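Local coordinates for mandalate racemase/muconate lactonizing enzyme (Unidentified, PDB 4E4U), which belongs to the enolase superfamily and probably abstracts a proton beside a substrate carboxylate, as its mandelate racemase and muconate lactonizing relatives do, at residues R192-R195 with E196-S200; I368-M372 with D373-R377; K111-Y114 with E115-G119; M91-V94 with S95-M99. All coordinates share one frame; numbering follows the deposited sequence. Where two conformers were deposited one is given.

Contact 1 of 4, residues R192-R195 with E196-S200; sequences RRVR and EAVGS
Arg-195 and Gly-199 hold each other twice where helix 181-198 runs out. The carbonyl O of Arg-195 receives Gly-199 N at 2.8 Å, and Arg-195 NH1 returns a bond of 2.9 Å to Gly-199 O. That second donor meets the carbonyl almost head-on, at a C=O...N angle of 168°, though the acceptor lies 30° out of the guanidinium plane. Two successive bends, at chi2 and chi3, curl the arginine chain forward past the last turn to reach it. Gly-199 is the first residue to leave the helix, with positive phi, and its carbonyl O lies within reach of the arginine. NH1 also bonds Ala-202 O and NH2 bonds Tyr-227 O, fixing the guanidinium. Val-198 crosses this side chain at about a right angle, its CG2 3.8 Å from Arg-195 NH1 and 3.4 Å from Val-194 O.

One turn back, a water donates to Arg-193 O (2.8 Å) and to Glu-196 OE1 (2.6 Å), joining carbonyl and carboxylate; the same carbonyl takes Ala-197 N. Arg-193 runs alongside Glu-196 without their charged atoms meeting; Arg-193 NH1 instead makes a salt bridge with Asp-146.

Within the beta-alpha-beta unit, Val-194 and Val-198 press on Ala-152 of helix 145-158, Val-194 also reaches strands 162-165 and 203-206, and Leu-181 of a second subunit packs on Arg-195.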
# COMPACT_ATOMS: atom_id res chain seq x y z
N ARG A 192 -0.69 -37.01 11.76
CA ARG A 192 -0.92 -38.21 10.97
C ARG A 192 -1.67 -39.26 11.78
O ARG A 192 -2.67 -39.83 11.31
CB ARG A 192 0.41 -38.79 10.50
CG ARG A 192 0.25 -40.01 9.61
CD ARG A 192 1.60 -40.55 9.16
NE ARG A 192 1.46 -41.74 8.33
CZ ARG A 192 1.49 -41.73 7.00
NH1 ARG A 192 1.67 -40.58 6.35
NH2 ARG A 192 1.34 -42.85 6.32
N ARG A 193 -1.21 -39.52 13.00
CA ARG A 193 -1.81 -40.55 13.84
C ARG A 193 -3.21 -40.17 14.31
O ARG A 193 -4.10 -41.02 14.33
CB ARG A 193 -0.90 -40.87 15.03
CG ARG A 193 0.44 -41.48 14.64
CD ARG A 193 0.30 -42.89 14.07
NE ARG A 193 1.55 -43.35 13.48
CZ ARG A 193 2.61 -43.75 14.17
NH1 ARG A 193 2.59 -43.75 15.50
NH2 ARG A 193 3.70 -44.16 13.54
N VAL A 194 -3.40 -38.92 14.70
CA VAL A 194 -4.72 -38.47 15.14
C VAL A 194 -5.70 -38.48 13.97
O VAL A 194 -6.82 -38.96 14.12
CB VAL A 194 -4.69 -37.09 15.85
CG1 VAL A 194 -6.10 -36.66 16.22
CG2 VAL A 194 -3.83 -37.17 17.11
N ARG A 195 -5.28 -37.99 12.80
CA ARG A 195 -6.14 -38.06 11.62
C ARG A 195 -6.54 -39.50 11.30
O ARG A 195 -7.70 -39.76 10.99
CB ARG A 195 -5.48 -37.41 10.39
CG ARG A 195 -6.27 -37.61 9.10
CD ARG A 195 -7.66 -36.96 9.16
NE ARG A 195 -7.57 -35.50 9.08
CZ ARG A 195 -8.34 -34.66 9.77
NH1 ARG A 195 -9.27 -35.12 10.59
NH2 ARG A 195 -8.18 -33.35 9.62
N GLU A 196 -5.59 -40.44 11.38
CA GLU A 196 -5.90 -41.85 11.14
C GLU A 196 -6.98 -42.34 12.10
O GLU A 196 -7.88 -43.09 11.72
CB GLU A 196 -4.64 -42.72 11.29
CG GLU A 196 -4.90 -44.22 11.12
CD GLU A 196 -3.65 -45.08 11.35
OE1 GLU A 196 -2.80 -44.71 12.18
OE2 GLU A 196 -3.55 -46.14 10.69
N ALA A 197 -6.90 -41.89 13.35
CA ALA A 197 -7.82 -42.34 14.39
C ALA A 197 -9.22 -41.74 14.26
O ALA A 197 -10.20 -42.40 14.60
CB ALA A 197 -7.24 -42.05 15.77
N VAL A 198 -9.33 -40.50 13.80
CA VAL A 198 -10.62 -39.82 13.76
C VAL A 198 -11.24 -39.73 12.37
O VAL A 198 -12.43 -39.45 12.23
CB VAL A 198 -10.57 -38.40 14.39
CG1 VAL A 198 -10.02 -38.47 15.81
CG2 VAL A 198 -9.77 -37.42 13.52
N GLY A 199 -10.43 -39.96 11.33
CA GLY A 199 -10.89 -39.80 9.97
C GLY A 199 -11.51 -38.43 9.74
O GLY A 199 -10.94 -37.41 10.15
N SER A 200 -12.69 -38.39 9.12
CA SER A 200 -13.37 -37.13 8.88
C SER A 200 -14.42 -36.82 9.95
O SER A 200 -15.24 -35.92 9.78
CB SER A 200 -14.00 -37.12 7.49
OG SER A 200 -12.99 -37.09 6.50
O HOH W 1 -3.57 -43.74 14.52

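Contact 2 of 4, residues I368-M372 with D373-R377; sequences IELDM and DVVKR
Asp-371 O accepts Val-375 N at 3.0 Å with a nearly straight N-H...O angle of 170°, and Met-372 O accepts Lys-376 N at 2.9 Å, so the chain passes from an extended run into the first turn of helix 372-377. Asp-371 is the N-cap. With CG anti to the backbone N (chi1 -176°), its carboxylate swings over the start of the helix, and OD1 takes two weak capping bonds, from Asp-373 N at 3.1 Å and Val-374 N at 3.3 Å. A water donates to the same OD1 (2.9 Å) and to Asp-373 OD2 (2.5 Å). It bridges two carboxylates whose like charges would otherwise probably repel, while the amide dipoles of the helix start would be expected to ease the charge on Asp-371.

Val-374 crosses the capping side chain at about a right angle and sets CG2 3.6 Å from Asp-371 CG. On another side of the turn, Met-372 and Val-375 run alongside each other; bends at chi2 and chi3 fold the thioether round until CE lies 3.9 Å from Val-375 CG1. The other branch of that valine, CG2, meets Leu-370 CB.

The junction lies between the two domains. Val-375 and Met-372 rest on His-9 of strand 3-12, Leu-370 touches Phe-25 of strand 22-30 and Val-315 of helix 314-325, and backbone bonds tie Asp-371 to Val-346 and Glu-369 to Lys-348.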
# COMPACT_ATOMS: atom_id res chain seq x y z
N ILE A 368 -25.24 -19.81 36.26
CA ILE A 368 -24.19 -20.48 37.02
C ILE A 368 -24.18 -19.95 38.45
O ILE A 368 -24.52 -18.79 38.69
CB ILE A 368 -22.80 -20.29 36.34
CG1 ILE A 368 -21.83 -21.40 36.74
CG2 ILE A 368 -22.21 -18.93 36.65
CD1 ILE A 368 -22.15 -22.72 36.08
N GLU A 369 -23.81 -20.79 39.41
CA GLU A 369 -23.73 -20.38 40.80
C GLU A 369 -22.72 -21.25 41.53
O GLU A 369 -22.77 -22.47 41.43
CB GLU A 369 -25.10 -20.49 41.48
CG GLU A 369 -25.12 -19.99 42.93
CD GLU A 369 -26.51 -20.02 43.55
OE1 GLU A 369 -27.46 -20.49 42.89
OE2 GLU A 369 -26.65 -19.58 44.71
N LEU A 370 -21.82 -20.62 42.29
CA LEU A 370 -20.84 -21.38 43.05
C LEU A 370 -21.47 -22.12 44.22
O LEU A 370 -22.36 -21.59 44.89
CB LEU A 370 -19.74 -20.47 43.58
CG LEU A 370 -18.83 -19.82 42.54
CD1 LEU A 370 -17.95 -18.78 43.21
CD2 LEU A 370 -17.97 -20.87 41.84
N ASP A 371 -20.98 -23.33 44.47
CA ASP A 371 -21.29 -24.06 45.69
C ASP A 371 -20.29 -23.59 46.73
O ASP A 371 -19.12 -23.98 46.70
CB ASP A 371 -21.17 -25.56 45.44
CG ASP A 371 -21.58 -26.39 46.65
OD1 ASP A 371 -21.31 -25.97 47.79
OD2 ASP A 371 -22.17 -27.47 46.45
N MET A 372 -20.73 -22.73 47.65
CA MET A 372 -19.82 -22.09 48.58
C MET A 372 -19.20 -23.05 49.59
O MET A 372 -18.10 -22.79 50.10
CB MET A 372 -20.48 -20.91 49.29
CG MET A 372 -20.83 -19.77 48.34
SD MET A 372 -19.49 -19.31 47.22
CE MET A 372 -18.27 -18.70 48.37
N ASP A 373 -19.87 -24.15 49.89
CA ASP A 373 -19.28 -25.13 50.79
C ASP A 373 -18.06 -25.78 50.13
O ASP A 373 -17.03 -25.98 50.77
CB ASP A 373 -20.32 -26.16 51.21
CG ASP A 373 -21.43 -25.56 52.05
OD1 ASP A 373 -21.15 -24.69 52.90
OD2 ASP A 373 -22.60 -25.96 51.85
N VAL A 374 -18.17 -26.08 48.84
CA VAL A 374 -17.04 -26.63 48.09
C VAL A 374 -15.93 -25.59 47.95
O VAL A 374 -14.76 -25.90 48.16
CB VAL A 374 -17.48 -27.15 46.71
CG1 VAL A 374 -16.28 -27.60 45.88
CG2 VAL A 374 -18.49 -28.29 46.87
N VAL A 375 -16.31 -24.36 47.60
CA VAL A 375 -15.35 -23.27 47.50
C VAL A 375 -14.55 -23.11 48.80
O VAL A 375 -13.32 -23.03 48.76
CB VAL A 375 -16.05 -21.93 47.15
CG1 VAL A 375 -15.09 -20.76 47.30
CG2 VAL A 375 -16.60 -21.99 45.73
N LYS A 376 -15.24 -23.10 49.93
CA LYS A 376 -14.56 -22.92 51.22
C LYS A 376 -13.55 -24.04 51.50
O LYS A 376 -12.48 -23.78 52.06
CB LYS A 376 -15.56 -22.82 52.36
CG LYS A 376 -16.42 -21.56 52.32
CD LYS A 376 -17.48 -21.57 53.41
CE LYS A 376 -18.61 -20.59 53.09
NZ LYS A 376 -19.38 -20.22 54.30
N ARG A 377 -13.87 -25.26 51.10
CA ARG A 377 -12.99 -26.40 51.33
C ARG A 377 -11.75 -26.38 50.43
O ARG A 377 -10.78 -27.08 50.70
CB ARG A 377 -13.74 -27.73 51.16
CG ARG A 377 -14.86 -27.96 52.16
CD ARG A 377 -15.23 -29.44 52.25
NE ARG A 377 -15.57 -30.02 50.95
CZ ARG A 377 -16.78 -29.95 50.40
NH1 ARG A 377 -17.77 -29.33 51.03
NH2 ARG A 377 -17.01 -30.51 49.21
O HOH W 2 -23.26 -27.07 49.66

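Contact 3 of 4, residues K111-Y114 with E115-G119; sequences KPVY and ELLGG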
# COMPACT_ATOMS: atom_id res chain seq x y z
N LYS A 111 -34.05 -12.94 32.74
CA LYS A 111 -33.66 -13.48 31.43
C LYS A 111 -32.21 -13.96 31.47
O LYS A 111 -31.39 -13.38 32.17
CB LYS A 111 -33.75 -12.40 30.33
CG LYS A 111 -35.13 -11.78 30.13
CD LYS A 111 -36.17 -12.80 29.73
CE LYS A 111 -35.88 -13.42 28.38
NZ LYS A 111 -37.03 -14.31 27.99
N PRO A 112 -31.89 -15.00 30.68
CA PRO A 112 -30.48 -15.30 30.42
C PRO A 112 -29.81 -14.08 29.79
O PRO A 112 -30.47 -13.32 29.05
CB PRO A 112 -30.53 -16.43 29.39
CG PRO A 112 -31.89 -17.04 29.56
CD PRO A 112 -32.79 -15.89 29.93
N VAL A 113 -28.53 -13.88 30.06
CA VAL A 113 -27.80 -12.77 29.47
C VAL A 113 -27.85 -12.83 27.93
O VAL A 113 -27.96 -11.79 27.27
CB VAL A 113 -26.35 -12.72 29.99
CG1 VAL A 113 -25.51 -11.74 29.18
CG2 VAL A 113 -26.36 -12.32 31.46
N TYR A 114 -27.82 -14.03 27.36
CA TYR A 114 -27.87 -14.12 25.90
C TYR A 114 -29.16 -13.56 25.30
O TYR A 114 -29.18 -13.20 24.12
CB TYR A 114 -27.57 -15.54 25.36
CG TYR A 114 -28.49 -16.65 25.84
CD1 TYR A 114 -29.80 -16.75 25.37
CD2 TYR A 114 -28.04 -17.62 26.73
CE1 TYR A 114 -30.63 -17.77 25.81
CE2 TYR A 114 -28.85 -18.64 27.16
CZ TYR A 114 -30.15 -18.72 26.70
OH TYR A 114 -30.97 -19.74 27.15
N GLU A 115 -30.23 -13.46 26.10
CA GLU A 115 -31.47 -12.85 25.60
C GLU A 115 -31.43 -11.32 25.63
O GLU A 115 -32.34 -10.67 25.11
CB GLU A 115 -32.70 -13.39 26.35
CG GLU A 115 -32.92 -14.90 26.24
CD GLU A 115 -33.28 -15.37 24.83
OE1 GLU A 115 -32.61 -14.98 23.86
OE2 GLU A 115 -34.23 -16.16 24.69
N LEU A 116 -30.37 -10.76 26.22
CA LEU A 116 -30.21 -9.31 26.29
C LEU A 116 -29.08 -8.82 25.38
O LEU A 116 -29.02 -7.63 25.05
CB LEU A 116 -29.95 -8.88 27.73
CG LEU A 116 -31.02 -9.31 28.73
CD1 LEU A 116 -30.64 -8.92 30.14
CD2 LEU A 116 -32.36 -8.69 28.34
N LEU A 117 -28.20 -9.72 24.96
CA LEU A 117 -27.05 -9.35 24.13
C LEU A 117 -27.23 -9.79 22.67
O LEU A 117 -26.26 -9.99 21.94
CB LEU A 117 -25.75 -9.92 24.70
CG LEU A 117 -25.10 -9.13 25.85
CD1 LEU A 117 -23.89 -9.85 26.40
CD2 LEU A 117 -24.71 -7.74 25.38
N GLY A 118 -28.48 -9.95 22.23
CA GLY A 118 -28.76 -10.25 20.85
C GLY A 118 -29.75 -11.38 20.67
O GLY A 118 -30.32 -11.54 19.59
N GLY A 119 -29.95 -12.17 21.71
CA GLY A 119 -30.93 -13.24 21.66
C GLY A 119 -30.35 -14.55 21.18
O GLY A 119 -29.36 -14.59 20.42
O HOH W 3 -36.54 -14.81 25.49
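Val-113 O is gripped by two amides, Leu-116 N at 2.8 Å and, weakly, Leu-117 N at 3.1 Å; the first sits well above the carbonyl plane, as in a tight turn. Tyr-114 O reaches further on, to Gly-119 N at 2.7 Å, and closes the turn through Gly-118 and Gly-119; both glycines have positive phi, which suits residues without a side chain.

Glu-115 lies alongside the tyrosine ring, its CG 3.7 Å from Tyr-114 CE1 and its carboxylate plane turned 57° from the ring, while Pro-112 CB covers one ring face over its centre. The lysine chain, bent at chi2 and chi3, brings Lys-111 CE to 3.8 Å from Glu-115 CB. The charged ends do not touch: a water accepts from Lys-111 NZ (2.6 Å) and donates to Glu-115 OE2 (2.8 Å). OE1 takes Arg-120 N, and OE2 also bonds His-69 of a third subunit, so this glutamate takes part in the subunit interface.

Val-113 CG1 and Leu-117 CD1 meet side by side, and both residues touch Trp-102 of helix 88-109 and Leu-289 of helix 289-301; Tyr-114 bonds Ser-361 O and leans on Thr-325 of helix 314-325.

Contact 4 of 4, residues M91-V94 with S95-M99; sequences MGVV and SGLEM
Val-93 and Leu-97, one turn apart on helix 88-109, point the same way and lie side by side, with Val-93 CG1 4.2 Å from Leu-97 CD1. This helix belongs to the N-terminal capping domain of the enolase fold, where three strands pack against a set of helices. The pair forms an apolar stripe that meets helix 47-61: Val-93 reaches Met-50 and Ile-53, and both residues touch Val-57. Beneath them Leu-97 N bonds Val-93 O at 3.1 Å, in the carbonyl plane.

Val-94 instead touches Leu-73 and Ala-77 of helix 70-79. Its chi1 of 81° stands CG1 between the backbone N and the carbonyl carbon, and the 3.2 Å approach of Val-94 CG1 to Ser-95 N follows from that torsion. One turn on from Val-94, Glu-98 sets CB 3.1 Å from Val-94 O, and its chain then bends at chi2 and leads off to the barrel domain. Its OE1 takes Leu-289 N and its OE2 takes Leu-290 N, so the carboxylate sits at the amino end of helix 289-301.

Ser-95 turns back along its own helix. Its OG, beside the backbone N at chi1 -62°, accepts from Gly-287 N and donates to Met-91 O at 2.6 Å; Ser-95 N reaches that same oxygen at 3.0 Å from the opposite face of the carbonyl plane.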
# COMPACT_ATOMS: atom_id res chain seq x y z
N MET A 91 -7.68 -5.51 32.75
CA MET A 91 -8.72 -6.01 31.88
C MET A 91 -9.27 -7.35 32.36
O MET A 91 -10.48 -7.59 32.29
CB MET A 91 -8.24 -6.07 30.44
CG MET A 91 -8.04 -4.70 29.80
SD MET A 91 -9.55 -3.71 29.66
CE MET A 91 -9.51 -2.70 31.14
N GLY A 92 -8.41 -8.23 32.87
CA GLY A 92 -8.88 -9.46 33.48
C GLY A 92 -9.80 -9.18 34.67
O GLY A 92 -10.88 -9.77 34.79
N VAL A 93 -9.38 -8.27 35.54
CA VAL A 93 -10.18 -7.93 36.71
C VAL A 93 -11.54 -7.36 36.32
O VAL A 93 -12.58 -7.80 36.83
CB VAL A 93 -9.44 -6.96 37.64
CG1 VAL A 93 -10.35 -6.53 38.80
CG2 VAL A 93 -8.17 -7.61 38.17
N VAL A 94 -11.54 -6.38 35.42
CA VAL A 94 -12.82 -5.79 35.04
C VAL A 94 -13.71 -6.80 34.31
O VAL A 94 -14.93 -6.71 34.40
CB VAL A 94 -12.68 -4.47 34.26
CG1 VAL A 94 -12.37 -4.72 32.79
CG2 VAL A 94 -13.94 -3.63 34.42
N SER A 95 -13.12 -7.77 33.61
CA SER A 95 -13.92 -8.80 32.95
C SER A 95 -14.76 -9.55 33.97
O SER A 95 -15.95 -9.81 33.75
CB SER A 95 -13.03 -9.80 32.23
OG SER A 95 -12.27 -9.20 31.20
N GLY A 96 -14.15 -9.91 35.09
CA GLY A 96 -14.85 -10.64 36.13
C GLY A 96 -15.93 -9.80 36.77
O GLY A 96 -17.04 -10.27 36.99
N LEU A 97 -15.60 -8.55 37.08
CA LEU A 97 -16.58 -7.65 37.68
C LEU A 97 -17.75 -7.39 36.73
O LEU A 97 -18.91 -7.39 37.15
CB LEU A 97 -15.93 -6.33 38.08
CG LEU A 97 -14.81 -6.38 39.13
CD1 LEU A 97 -14.20 -5.00 39.32
CD2 LEU A 97 -15.33 -6.93 40.45
N GLU A 98 -17.43 -7.19 35.45
CA GLU A 98 -18.46 -6.87 34.47
C GLU A 98 -19.40 -8.05 34.23
O GLU A 98 -20.61 -7.87 34.12
CB GLU A 98 -17.80 -6.40 33.17
CG GLU A 98 -18.75 -5.80 32.15
CD GLU A 98 -19.16 -6.79 31.08
OE1 GLU A 98 -19.05 -8.01 31.35
OE2 GLU A 98 -19.58 -6.36 29.98
N MET A 99 -18.86 -9.26 34.14
CA MET A 99 -19.73 -10.40 33.87
C MET A 99 -20.62 -10.68 35.09
O MET A 99 -21.76 -11.13 34.93
CB MET A 99 -18.96 -11.64 33.41
CG MET A 99 -18.19 -12.36 34.51
SD MET A 99 -17.35 -13.86 33.93
CE MET A 99 -16.06 -13.17 32.90

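In the fold
Contacts 2, 3 and 4 gather where the capping domain meets the barrel, while contact 1 lies well away on the barrel's outer helices. The nearest atoms of contacts 1 and 2 are about 28 Å apart, as are those of contacts 1 and 3. Between contacts 1 and 4 the nearest atoms are about 30 Å apart. Contacts 3 and 4 approach to about 6 Å between nearest atoms and share Leu-289, held through its amide by one and packed on by the other. Contacts 2 and 3 both rest on helix 314-325. The bound dithiol's pocket includes Cys-151, Glu-154, Asn-155 and Leu-158 of helix 145-158, against which contact 1 packs; none of the four contacts supplies a pocket residue.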